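Local coordinates for protein 2,3-bisphosphoglycerate-independent phosphoglycerate mutase (Pyrococcus horikoshii, PDB 2ZKT) that probably interconverts 2-phosphoglycerate and 3-phosphoglycerate in glycolysis, as a metal-binding mutase that needs no 2,3-bisphosphoglycerate, at residues 360-373 with 378-391. Numbering follows the deposited sequence.
Sequences PVPLLIAGGGVRTD and FGEREAMKGGLGRI. With CA (calcium ion), chain F.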
loop_
_atom_site.group_PDB
_atom_site.type_symbol
_atom_site.label_atom_id
_atom_site.label_comp_id
_atom_site.label_asym_id
_atom_site.label_seq_id
_atom_site.Cartn_x
_atom_site.Cartn_y
_atom_site.Cartn_z
ATOM N N PRO B 360 -6.621 -19.466 -4.647
ATOM C CA PRO B 360 -6.107 -19.678 -3.284
ATOM C C PRO B 360 -5.861 -18.313 -2.635
ATOM O O PRO B 360 -5.793 -17.305 -3.327
ATOM C CB PRO B 360 -4.812 -20.486 -3.515
ATOM C CG PRO B 360 -4.366 -20.032 -4.905
ATOM C CD PRO B 360 -5.684 -20.001 -5.663
ATOM N N VAL B 361 -5.717 -18.284 -1.314
ATOM C CA VAL B 361 -5.544 -17.019 -0.619
ATOM C C VAL B 361 -4.192 -16.888 0.073
ATOM O O VAL B 361 -3.713 -17.821 0.716
ATOM C CB VAL B 361 -6.668 -16.837 0.441
ATOM C CG1 VAL B 361 -6.588 -15.444 1.068
ATOM C CG2 VAL B 361 -8.026 -17.049 -0.206
ATOM N N PRO B 362 -3.562 -15.706 -0.042
ATOM C CA PRO B 362 -2.260 -15.525 0.606
ATOM C C PRO B 362 -2.407 -15.699 2.112
ATOM O O PRO B 362 -3.406 -15.281 2.711
ATOM C CB PRO B 362 -1.852 -14.100 0.188
ATOM C CG PRO B 362 -3.170 -13.426 -0.049
ATOM C CD PRO B 362 -3.983 -14.479 -0.747
ATOM N N LEU B 363 -1.397 -16.332 2.710
ATOM C CA LEU B 363 -1.385 -16.619 4.139
ATOM C C LEU B 363 -0.012 -16.327 4.736
ATOM O O LEU B 363 1.012 -16.622 4.128
ATOM C CB LEU B 363 -1.706 -18.113 4.365
ATOM C CG LEU B 363 -1.394 -18.733 5.744
ATOM C CD1 LEU B 363 -2.182 -17.989 6.833
ATOM C CD2 LEU B 363 -1.759 -20.219 5.755
ATOM N N LEU B 364 0.007 -15.756 5.937
ATOM C CA LEU B 364 1.277 -15.507 6.591
ATOM C C LEU B 364 1.149 -15.909 8.062
ATOM O O LEU B 364 0.080 -15.772 8.668
ATOM C CB LEU B 364 1.687 -14.033 6.458
ATOM C CG LEU B 364 1.192 -12.926 7.404
ATOM C CD1 LEU B 364 1.731 -13.123 8.814
ATOM C CD2 LEU B 364 1.697 -11.582 6.867
ATOM N N ILE B 365 2.239 -16.434 8.615
ATOM C CA ILE B 365 2.282 -16.821 10.012
ATOM C C ILE B 365 3.610 -16.316 10.572
ATOM O O ILE B 365 4.679 -16.532 9.972
ATOM C CB ILE B 365 2.213 -18.353 10.188
ATOM C CG1 ILE B 365 0.937 -18.896 9.528
ATOM C CG2 ILE B 365 2.238 -18.700 11.676
ATOM C CD1 ILE B 365 0.837 -20.423 9.556
ATOM N N ALA B 366 3.546 -15.635 11.714
ATOM C CA ALA B 366 4.748 -15.102 12.341
ATOM C C ALA B 366 4.638 -15.234 13.856
ATOM O O ALA B 366 3.533 -15.236 14.410
ATOM C CB ALA B 366 4.944 -13.636 11.943
ATOM N N GLY B 367 5.786 -15.346 14.523
ATOM C CA GLY B 367 5.780 -15.486 15.973
ATOM C C GLY B 367 6.746 -16.551 16.466
ATOM O O GLY B 367 7.553 -17.084 15.693
ATOM N N GLY B 368 6.673 -16.865 17.758
ATOM C CA GLY B 368 7.561 -17.872 18.318
ATOM C C GLY B 368 7.370 -19.221 17.646
ATOM O O GLY B 368 6.238 -19.624 17.362
ATOM N N GLY B 369 8.482 -19.906 17.369
ATOM C CA GLY B 369 8.419 -21.220 16.748
ATOM C C GLY B 369 8.518 -21.254 15.229
ATOM O O GLY B 369 8.897 -22.280 14.653
ATOM N N VAL B 370 8.192 -20.142 14.574
ATOM C CA VAL B 370 8.216 -20.106 13.113
ATOM C C VAL B 370 9.608 -20.197 12.478
ATOM O O VAL B 370 10.546 -19.526 12.916
ATOM C CB VAL B 370 7.525 -18.812 12.588
ATOM C CG1 VAL B 370 7.719 -18.681 11.068
ATOM C CG2 VAL B 370 6.033 -18.831 12.943
ATOM N N ARG B 371 9.737 -21.043 11.455
ATOM C CA ARG B 371 10.990 -21.177 10.701
ATOM C C ARG B 371 10.770 -20.182 9.552
ATOM O O ARG B 371 10.119 -20.511 8.558
ATOM C CB ARG B 371 11.137 -22.615 10.155
ATOM C CG ARG B 371 10.762 -23.675 11.185
ATOM C CD ARG B 371 11.330 -25.076 10.932
ATOM N NE ARG B 371 10.503 -25.882 10.038
ATOM C CZ ARG B 371 10.380 -27.216 10.095
ATOM N NH1 ARG B 371 11.023 -27.938 11.010
ATOM N NH2 ARG B 371 9.608 -27.838 9.212
ATOM N N THR B 372 11.271 -18.956 9.696
ATOM C CA THR B 372 11.062 -17.931 8.666
ATOM C C THR B 372 11.674 -18.272 7.304
ATOM O O THR B 372 12.833 -18.675 7.228
ATOM C CB THR B 372 11.576 -16.531 9.147
ATOM O OG1 THR B 372 11.366 -15.558 8.110
ATOM C CG2 THR B 372 13.046 -16.570 9.480
ATOM N N ASP B 373 10.879 -18.136 6.233
ATOM C CA ASP B 373 11.353 -18.412 4.873
ATOM C C ASP B 373 11.972 -17.108 4.343
ATOM O O ASP B 373 12.080 -16.141 5.089
ATOM C CB ASP B 373 10.188 -18.917 3.971
ATOM C CG ASP B 373 9.003 -17.913 3.862
ATOM O OD1 ASP B 373 9.194 -16.682 4.098
ATOM O OD2 ASP B 373 7.872 -18.368 3.524
ATOM N N PHE B 378 4.159 -9.113 1.810
ATOM C CA PHE B 378 2.944 -9.925 1.839
ATOM C C PHE B 378 2.123 -9.700 0.574
ATOM O O PHE B 378 1.561 -8.629 0.369
ATOM C CB PHE B 378 2.103 -9.606 3.088
ATOM C CG PHE B 378 0.930 -10.547 3.291
ATOM C CD1 PHE B 378 1.109 -11.939 3.213
ATOM C CD2 PHE B 378 -0.350 -10.050 3.554
ATOM C CE1 PHE B 378 0.037 -12.821 3.391
ATOM C CE2 PHE B 378 -1.439 -10.927 3.737
ATOM C CZ PHE B 378 -1.244 -12.321 3.653
ATOM N N GLY B 379 2.066 -10.720 -0.279
ATOM C CA GLY B 379 1.310 -10.613 -1.518
ATOM C C GLY B 379 1.103 -11.981 -2.148
ATOM O O GLY B 379 1.808 -12.940 -1.808
ATOM N N GLU B 380 0.152 -12.079 -3.073
ATOM C CA GLU B 380 -0.133 -13.355 -3.717
ATOM C C GLU B 380 1.082 -13.974 -4.419
ATOM O O GLU B 380 1.329 -15.175 -4.269
ATOM C CB GLU B 380 -1.304 -13.221 -4.705
ATOM C CG GLU B 380 -2.648 -12.973 -4.016
ATOM C CD GLU B 380 -2.984 -11.486 -3.883
ATOM O OE1 GLU B 380 -2.058 -10.670 -3.659
ATOM O OE2 GLU B 380 -4.185 -11.136 -4.004
ATOM N N ARG B 381 1.847 -13.179 -5.176
ATOM C CA ARG B 381 3.007 -13.744 -5.857
ATOM C C ARG B 381 4.101 -14.169 -4.879
ATOM O O ARG B 381 4.820 -15.140 -5.121
ATOM C CB ARG B 381 3.567 -12.765 -6.917
ATOM C CG ARG B 381 3.096 -13.109 -8.359
ATOM C CD ARG B 381 1.563 -13.095 -8.475
ATOM N NE ARG B 381 1.016 -11.736 -8.462
ATOM C CZ ARG B 381 0.968 -10.933 -9.530
ATOM N NH1 ARG B 381 1.426 -11.350 -10.704
ATOM N NH2 ARG B 381 0.482 -9.706 -9.424
ATOM N N GLU B 382 4.205 -13.447 -3.761
ATOM C CA GLU B 382 5.193 -13.763 -2.735
ATOM C C GLU B 382 4.756 -15.065 -2.015
ATOM O O GLU B 382 5.576 -15.946 -1.737
ATOM C CB GLU B 382 5.279 -12.587 -1.746
ATOM C CG GLU B 382 6.569 -12.507 -0.924
ATOM C CD GLU B 382 7.780 -12.018 -1.729
ATOM O OE1 GLU B 382 7.588 -11.346 -2.765
ATOM O OE2 GLU B 382 8.925 -12.286 -1.312
ATOM N N ALA B 383 3.457 -15.188 -1.737
ATOM C CA ALA B 383 2.939 -16.374 -1.062
ATOM C C ALA B 383 3.161 -17.624 -1.914
ATOM O O ALA B 383 3.276 -18.742 -1.427
ATOM C CB ALA B 383 1.442 -16.161 -0.825
ATOM N N MET B 384 3.182 -17.405 -3.245
ATOM C CA MET B 384 3.476 -18.501 -4.162
ATOM C C MET B 384 4.888 -19.064 -3.927
ATOM O O MET B 384 5.242 -20.149 -4.375
ATOM C CB MET B 384 3.380 -17.956 -5.597
ATOM C CG MET B 384 1.954 -17.965 -6.167
ATOM S SD MET B 384 1.876 -17.193 -7.796
ATOM C CE MET B 384 0.526 -16.042 -7.468
ATOM N N LYS B 385 5.719 -18.266 -3.217
ATOM C CA LYS B 385 7.096 -18.695 -2.933
ATOM C C LYS B 385 7.307 -18.982 -1.435
ATOM O O LYS B 385 8.416 -19.235 -0.974
ATOM C CB LYS B 385 8.065 -17.586 -3.370
ATOM C CG LYS B 385 7.945 -17.224 -4.852
ATOM C CD LYS B 385 8.976 -16.158 -5.259
ATOM C CE LYS B 385 8.874 -14.876 -4.419
ATOM N NZ LYS B 385 9.814 -13.884 -4.939
ATOM N N GLY B 386 6.237 -18.939 -0.641
ATOM C CA GLY B 386 6.377 -19.181 0.790
ATOM C C GLY B 386 6.701 -20.617 1.186
ATOM O O GLY B 386 6.303 -21.576 0.522
ATOM N N GLY B 387 7.418 -20.747 2.302
ATOM C CA GLY B 387 7.809 -22.045 2.830
ATOM C C GLY B 387 6.692 -22.952 3.339
ATOM O O GLY B 387 6.943 -24.138 3.554
ATOM N N LEU B 388 5.476 -22.423 3.533
ATOM C CA LEU B 388 4.355 -23.260 4.003
ATOM C C LEU B 388 3.776 -24.083 2.860
ATOM O O LEU B 388 3.098 -25.100 3.091
ATOM C CB LEU B 388 3.221 -22.414 4.605
ATOM C CG LEU B 388 3.442 -21.769 5.988
ATOM C CD1 LEU B 388 2.264 -20.824 6.339
ATOM C CD2 LEU B 388 3.583 -22.884 7.031
ATOM N N GLY B 389 4.045 -23.639 1.629
ATOM C CA GLY B 389 3.529 -24.326 0.454
ATOM C C GLY B 389 2.041 -24.058 0.269
ATOM O O GLY B 389 1.489 -23.127 0.859
ATOM N N ARG B 390 1.384 -24.876 -0.553
ATOM C CA ARG B 390 -0.048 -24.727 -0.811
ATOM C C ARG B 390 -0.803 -25.709 0.096
ATOM O O ARG B 390 -0.761 -26.925 -0.116
ATOM C CB ARG B 390 -0.357 -25.017 -2.285
ATOM C CG ARG B 390 -1.830 -24.880 -2.640
ATOM C CD ARG B 390 -2.038 -24.800 -4.154
ATOM N NE ARG B 390 -3.416 -24.422 -4.489
ATOM C CZ ARG B 390 -3.829 -24.057 -5.705
ATOM N NH1 ARG B 390 -2.977 -24.013 -6.731
ATOM N NH2 ARG B 390 -5.104 -23.733 -5.894
ATOM N N ILE B 391 -1.489 -25.170 1.107
ATOM C CA ILE B 391 -2.236 -25.988 2.071
ATOM C C ILE B 391 -3.745 -25.700 2.028
ATOM O O ILE B 391 -4.200 -24.843 1.253
ATOM C CB ILE B 391 -1.735 -25.698 3.500
ATOM C CG1 ILE B 391 -2.069 -24.249 3.884
ATOM C CG2 ILE B 391 -0.233 -25.892 3.574
ATOM C CD1 ILE B 391 -1.436 -23.815 5.189
HETATM CA CA CA F . 12.666 -14.077 6.305
HETATM O O HOH W 1 9.953 -14.634 5.504
HETATM O O HOH W 2 14.029 -13.100 7.660
HETATM O O HOH W 3 12.552 -12.665 4.520
#
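F378 packs against strand 361-366 and turns one ring face to L364. With CG between the backbone N and carbonyl carbon (chi1 84°), L364 puts methyl CD2 over that face, 3.9 Å from the centroid of the F378 ring and 18° off the normal, a CH-pi contact. F378 CE1 touches L364 CB at 3.7 Å and P362 CB at 3.9 Å. P362 O lies at the ring edge, near its plane, beside CZ; it accepts its hydrogen bond from T344 OG1. An alanine in place of F378 would probably leave L364 CD2 and P362 CB without their aromatic partner and open a gap beside the strand. P362 CB also meets A383 CB at 4.0 Å, and the P362 ring runs alongside the E380 side chain. The E380 carboxylate is hydrogen-bonded to T27 OG1 and the backbone N of D17. Across the strand from L364, L363 and I365 meet the later part of 378-391. L363 CD2 touches I391 CD1 at 3.7 Å, and I365 CD1 touches L388 CD1 at 3.5 Å; both pairs cross at about a right angle. P360 CG lies over one face of the R390 guanidinium, which forms a salt bridge with D50. The one direct hydrogen bond runs from G387 N to D373 OD2 (2.7 Å). It is nearly straight, 168°, and meets the oxygen on its anti side. The same oxygen accepts L46 N, while OD1 bonds T375 and water 1. That water also binds the calcium ion, as do D373 O, T372 OG1 and the backbone O of E42. D373 thus links the turn at 386-389 to this calcium site. Strand 361-366 lies inside the mixed sheet of the alkaline phosphatase-like metalloenzyme fold, antiparallel to both 339-344 and 45-50, and 378-391 packs it toward the outermost strand, 391-392.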